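Local coordinates for dienelactone hydrolase (Anabaena variabilis, PDB 2O2G), which probably works as a hydrolase of the dienelactone hydrolase family, built on the alpha/beta-hydrolase fold, at residues 175-178 with 179-182; 207-210 with 211-214; 213-216 with 217-221. All coordinates share one frame; numbering follows the deposited sequence.

Contact 1: 175-178 with 179-182; sequences IAMN and EDAL
Ile175 and Glu179 meet one turn apart on helix 172-184, the connecting helix of the beta-alpha-beta unit that runs from strand 163-168 to strand 189-194. Their backbones are joined by a nearly straight bond in which Glu179 N reaches Ile175 O at 2.9 Å with an N-H...O angle of 164°, and the next three pairs down to Leu182 N and Asn178 O repeat the i to i+4 pattern. The two side chains run alongside each other and point the same way. With CG anti to the carbonyl carbon (chi1 -68°) and the chain extended beyond it, Glu179 lies back along the previous turn: CG rests 3.3 Å from Ile175 O, and OE2 stops 3.8 Å from Ile175 CG2, a contact of carboxylate and methyl only. One residue on, Asp180 also folds backward, and its OD2 approaches the selenium of Met177, a selenomethionine, at 3.6 Å, while its amide N donates to Ala176 O at 2.9 Å. These acidic groups sit on the exposed side of the helix. Asn178 belongs to the buried side, where its ND2 donates to Val174 O within the helix and to Gly147 O in a neighbouring loop, two bonds that fix the rotation of the amide. Together Ile175, Asn178 and Leu182 bear on Val167 and Leu165 of one strand and on Ile193 and Leu191 of the other. Connecting two adjacent parallel strands while packing over both, the helix forms a beta-alpha-beta crossover, the repeating connection of alpha/beta folds.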
# COMPACT_ATOMS: atom_id res chain seq x y z
N ILE A 175 -4.30 6.73 16.33
CA ILE A 175 -4.81 8.03 15.86
C ILE A 175 -3.81 9.15 16.20
O ILE A 175 -3.37 9.87 15.32
CB ILE A 175 -6.19 8.39 16.46
CG1 ILE A 175 -7.27 7.37 16.05
CG2 ILE A 175 -6.64 9.80 16.00
CD1 ILE A 175 -8.58 7.51 16.86
N ALA A 176 -3.42 9.26 17.46
CA ALA A 176 -2.49 10.30 17.86
C ALA A 176 -1.16 10.20 17.10
O ALA A 176 -0.56 11.22 16.77
CB ALA A 176 -2.25 10.27 19.35
N MSE A 177 -0.75 8.98 16.76
CA MSE A 177 0.50 8.77 16.08
C MSE A 177 0.38 9.16 14.63
O MSE A 177 1.34 9.65 14.07
CB MSE A 177 1.00 7.35 16.29
CG MSE A 177 1.45 7.10 17.73
SE MSE A 177 2.85 8.45 18.42
CE MSE A 177 4.82 7.76 18.26
N ASN A 178 -0.80 8.98 14.03
CA ASN A 178 -1.05 9.44 12.67
C ASN A 178 -1.12 10.99 12.66
O ASN A 178 -0.64 11.63 11.73
CB ASN A 178 -2.29 8.81 12.05
CG ASN A 178 -2.01 7.44 11.43
OD1 ASN A 178 -1.92 7.32 10.22
ND2 ASN A 178 -1.76 6.45 12.26
N GLU A 179 -1.73 11.57 13.68
CA GLU A 179 -1.79 13.02 13.83
C GLU A 179 -0.37 13.58 13.91
O GLU A 179 -0.07 14.58 13.27
CB GLU A 179 -2.58 13.40 15.08
CG GLU A 179 -4.10 13.09 15.02
CD GLU A 179 -4.80 13.41 16.34
OE1 GLU A 179 -4.09 13.49 17.36
OE2 GLU A 179 -6.05 13.57 16.36
N ASP A 180 0.50 12.93 14.68
CA ASP A 180 1.90 13.33 14.77
C ASP A 180 2.58 13.24 13.40
O ASP A 180 3.26 14.16 12.98
CB ASP A 180 2.68 12.45 15.77
CG ASP A 180 2.33 12.74 17.24
OD1 ASP A 180 1.44 13.58 17.56
OD2 ASP A 180 2.97 12.08 18.10
N ALA A 181 2.40 12.12 12.71
CA ALA A 181 3.00 11.90 11.38
C ALA A 181 2.56 12.94 10.33
O ALA A 181 3.37 13.38 9.51
CB ALA A 181 2.65 10.50 10.87
N LEU A 182 1.28 13.33 10.39
CA LEU A 182 0.68 14.27 9.46
C LEU A 182 1.40 15.60 9.51
O LEU A 182 1.54 16.25 8.48
CB LEU A 182 -0.81 14.50 9.75
CG LEU A 182 -1.60 15.13 8.57
CD1 LEU A 182 -1.85 14.09 7.47
CD2 LEU A 182 -2.91 15.69 9.03

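Contact 2: 207-210 with 211-214; sequences LTAV and AQLA
Gln212 N donates to Thr208 O at 2.8 Å, the shortest of four successive i to i+4 bonds, with the donor nearly along the C=O axis. Close behind comes Leu213 N to Ala209 O, at 2.9 Å and an almost straight N-H...O angle of 171°. The hydroxyl of Thr208 has its partner outside this turn: OG1 is hydrogen-bonded to Tyr55 OH on helix 51-63. With OG1 beside the backbone N (chi1 -64°), the CG2 methyl is placed anti to that nitrogen and meets the side chain of Gln212, which it crosses obliquely. CG2 lies 3.9 Å from Gln212 CD, against the carbon of the amide group, and Gln212 CG is 3.3 Å from Thr208 O, so the stem of the glutamine lies close over the carbonyl that its own amide N uses. On the adjacent side Leu213 does the same to Ala209: its CD1 comes to 3.2 Å from Ala209 O, a close carbon-to-oxygen approach beside the backbone bond. Farther round, the small Ala211 and Ala214 keep the helix surface low. Ala211 CB sits 3.5 Å from Thr208 O and faces Tyr55 and Val59 of helix 51-63, whereas Ala214 touches Phe119. Val210, buried, spreads its branches over Phe119, Ile166 and Ile194, side chains of three strands, and Leu213 shares the last two. A helix laid on one face of the central sheet, beside a neighbouring helix of the same layer, is characteristic of the three-layer alpha/beta-hydrolase fold, and this is the last helix of the chain.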
# COMPACT_ATOMS: atom_id res chain seq x y z
N LEU A 207 -14.57 -1.26 6.31
CA LEU A 207 -13.66 -1.58 5.21
C LEU A 207 -14.13 -0.97 3.91
O LEU A 207 -13.30 -0.45 3.14
CB LEU A 207 -13.44 -3.07 5.05
CG LEU A 207 -12.27 -3.49 4.14
CD1 LEU A 207 -10.97 -3.04 4.75
CD2 LEU A 207 -12.25 -5.01 3.94
N THR A 208 -15.43 -0.96 3.69
CA THR A 208 -15.98 -0.34 2.51
C THR A 208 -15.58 1.15 2.46
O THR A 208 -15.16 1.64 1.42
CB THR A 208 -17.49 -0.53 2.45
OG1 THR A 208 -17.74 -1.94 2.32
CG2 THR A 208 -18.10 0.22 1.28
N ALA A 209 -15.72 1.86 3.58
CA ALA A 209 -15.32 3.25 3.67
C ALA A 209 -13.85 3.43 3.36
O ALA A 209 -13.46 4.37 2.71
CB ALA A 209 -15.63 3.81 5.07
N VAL A 210 -13.01 2.55 3.88
CA VAL A 210 -11.60 2.62 3.55
C VAL A 210 -11.40 2.55 2.03
O VAL A 210 -10.65 3.34 1.46
CB VAL A 210 -10.80 1.52 4.26
CG1 VAL A 210 -9.37 1.46 3.72
CG2 VAL A 210 -10.79 1.77 5.74
N ALA A 211 -12.05 1.59 1.39
CA ALA A 211 -11.92 1.43 -0.06
C ALA A 211 -12.46 2.63 -0.84
O ALA A 211 -11.85 3.08 -1.86
CB ALA A 211 -12.64 0.24 -0.48
N GLN A 212 -13.60 3.15 -0.37
CA GLN A 212 -14.19 4.29 -1.04
C GLN A 212 -13.22 5.50 -0.94
O GLN A 212 -12.97 6.18 -1.93
CB GLN A 212 -15.58 4.62 -0.48
CG GLN A 212 -16.74 3.60 -0.78
CD GLN A 212 -18.02 3.91 0.03
OE1 GLN A 212 -17.97 4.16 1.25
NE2 GLN A 212 -19.18 3.85 -0.63
N LEU A 213 -12.72 5.78 0.24
CA LEU A 213 -11.77 6.88 0.45
C LEU A 213 -10.49 6.72 -0.34
O LEU A 213 -9.96 7.70 -0.87
CB LEU A 213 -11.43 7.00 1.95
CG LEU A 213 -12.62 7.43 2.81
CD1 LEU A 213 -12.48 6.99 4.27
CD2 LEU A 213 -12.81 8.92 2.69
N ALA A 214 -9.99 5.48 -0.40
CA ALA A 214 -8.79 5.19 -1.15
C ALA A 214 -9.06 5.39 -2.65
O ALA A 214 -8.27 6.02 -3.33
CB ALA A 214 -8.29 3.75 -0.85

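Contact 3: 213-216 with 217-221; sequences LASE and WFMHY
Met219 N donates to Ser215 O at 2.8 Å, the shortest of the four backbone bonds that link these two turns at the end of helix 206-221. Next to it Phe218 N reaches Ala214 O at 2.9 Å, nearly straight with an N-H...O angle of 173°. The same oxygen also meets the phenyl ring: with CG anti to the carbonyl carbon (chi1 -70°), the ring turns back over the preceding turn and approaches Ala214 O obliquely, CD2 standing 3.2 Å from it. Farther along the ring, CE2 touches the Ala214 methyl CB at 4.1 Å, the apolar contact between the two segments. Beyond them the ring fills the space against Ala141 and Val143 of strand 139-145, Leu60 of helix 51-63 and Leu65. Exchanging Phe218 for an alanine would remove the ring and is likely to open a gap between Ala214, strand 139-145 and Leu60. Trp217 takes a different rotation, CG anti to the backbone N (chi1 -165°), which carries its indole away from the preceding turn toward Leu164 and Val143; there NE1 is satisfied by a hydrogen bond to Pro162 O. Aromatic groups follow one another here: Tyr221 presents CE2 over the centre of the Trp217 ring, 3.5 Å above its plane, while His220 CD2 lies over the face of the Tyr221 ring. Large aromatic side chains from the final helix, set against the parallel strands, form the hydrophobic layer between helix and sheet found in the alpha/beta-hydrolase fold.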
# COMPACT_ATOMS: atom_id res chain seq x y z
N LEU A 213 -12.72 5.78 0.24
CA LEU A 213 -11.77 6.88 0.45
C LEU A 213 -10.49 6.72 -0.34
O LEU A 213 -9.96 7.70 -0.87
CB LEU A 213 -11.43 7.00 1.95
CG LEU A 213 -12.62 7.43 2.81
CD1 LEU A 213 -12.48 6.99 4.27
CD2 LEU A 213 -12.81 8.92 2.69
N ALA A 214 -9.99 5.48 -0.40
CA ALA A 214 -8.79 5.19 -1.15
C ALA A 214 -9.06 5.39 -2.65
O ALA A 214 -8.27 6.02 -3.33
CB ALA A 214 -8.29 3.75 -0.85
N SER A 215 -10.17 4.87 -3.16
CA SER A 215 -10.52 5.08 -4.55
C SER A 215 -10.56 6.57 -4.93
O SER A 215 -9.95 6.97 -5.93
CB SER A 215 -11.87 4.45 -4.87
OG SER A 215 -12.15 4.61 -6.23
N GLU A 216 -11.27 7.39 -4.16
CA GLU A 216 -11.33 8.85 -4.42
C GLU A 216 -9.94 9.46 -4.50
O GLU A 216 -9.65 10.28 -5.39
CB GLU A 216 -12.13 9.57 -3.30
CG GLU A 216 -13.60 9.33 -3.50
CD GLU A 216 -14.45 9.75 -2.33
OE1 GLU A 216 -13.93 9.81 -1.20
OE2 GLU A 216 -15.66 9.99 -2.58
N TRP A 217 -9.09 9.06 -3.58
CA TRP A 217 -7.73 9.60 -3.53
C TRP A 217 -6.90 9.21 -4.73
O TRP A 217 -6.28 10.08 -5.37
CB TRP A 217 -7.03 9.14 -2.25
CG TRP A 217 -5.77 9.87 -1.89
CD1 TRP A 217 -4.49 9.45 -2.09
CD2 TRP A 217 -5.67 11.12 -1.18
NE1 TRP A 217 -3.61 10.36 -1.61
CE2 TRP A 217 -4.30 11.40 -1.03
CE3 TRP A 217 -6.60 12.03 -0.68
CZ2 TRP A 217 -3.82 12.55 -0.39
CZ3 TRP A 217 -6.15 13.17 -0.04
CH2 TRP A 217 -4.75 13.42 0.11
N PHE A 218 -6.88 7.91 -5.03
CA PHE A 218 -6.06 7.40 -6.16
C PHE A 218 -6.59 7.90 -7.49
O PHE A 218 -5.81 8.24 -8.40
CB PHE A 218 -6.02 5.86 -6.12
CG PHE A 218 -5.22 5.30 -4.98
CD1 PHE A 218 -3.94 5.74 -4.73
CD2 PHE A 218 -5.73 4.29 -4.18
CE1 PHE A 218 -3.19 5.19 -3.73
CE2 PHE A 218 -4.96 3.73 -3.17
CZ PHE A 218 -3.73 4.19 -2.93
N MSE A 219 -7.91 7.97 -7.63
CA MSE A 219 -8.46 8.47 -8.89
C MSE A 219 -8.02 9.90 -9.14
O MSE A 219 -7.68 10.27 -10.28
CB MSE A 219 -9.97 8.30 -8.90
CG MSE A 219 -10.36 6.85 -9.00
SE MSE A 219 -10.01 6.18 -10.78
CE MSE A 219 -11.30 7.29 -11.55
N HIS A 220 -7.98 10.70 -8.10
CA HIS A 220 -7.56 12.09 -8.28
C HIS A 220 -6.07 12.24 -8.58
O HIS A 220 -5.71 12.98 -9.49
CB HIS A 220 -7.86 12.93 -7.05
CG HIS A 220 -7.43 14.35 -7.18
ND1 HIS A 220 -8.04 15.23 -8.04
CD2 HIS A 220 -6.44 15.04 -6.57
CE1 HIS A 220 -7.45 16.41 -7.96
NE2 HIS A 220 -6.47 16.32 -7.06
N TYR A 221 -5.24 11.55 -7.79
CA TYR A 221 -3.79 11.69 -7.90
C TYR A 221 -3.06 10.78 -8.89
O TYR A 221 -1.94 11.09 -9.23
CB TYR A 221 -3.12 11.58 -6.51
CG TYR A 221 -3.39 12.76 -5.62
CD1 TYR A 221 -2.81 13.98 -5.89
CD2 TYR A 221 -4.21 12.66 -4.50
CE1 TYR A 221 -3.05 15.07 -5.12
CE2 TYR A 221 -4.46 13.76 -3.71
CZ TYR A 221 -3.87 14.97 -4.02
OH TYR A 221 -4.09 16.09 -3.25

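How the contacts relate
Contact 1 comes first along the chain, on helix 172-184; contacts 2 and 3 follow on helix 206-221, where they overlap at Leu213 and Ala214 with centres 10 Å apart. From contact 1 the centres of contacts 2 and 3 lie about 19 and 21 Å away, and neither touches it. The sheet runs between the two helices: residues 175-182 rest on Leu165, Val167, Leu191 and Ile193, whereas residues 207-221 cover Leu164, Ile166 and Ile194, the intervening positions on the opposite face of strands 163-168 and 189-194. Helix 51-63 shares that second face. The two helices thus cover opposite faces of the sheet near its 189-194 edge, and helix 206-221 reaches inward as far as strand 115-121.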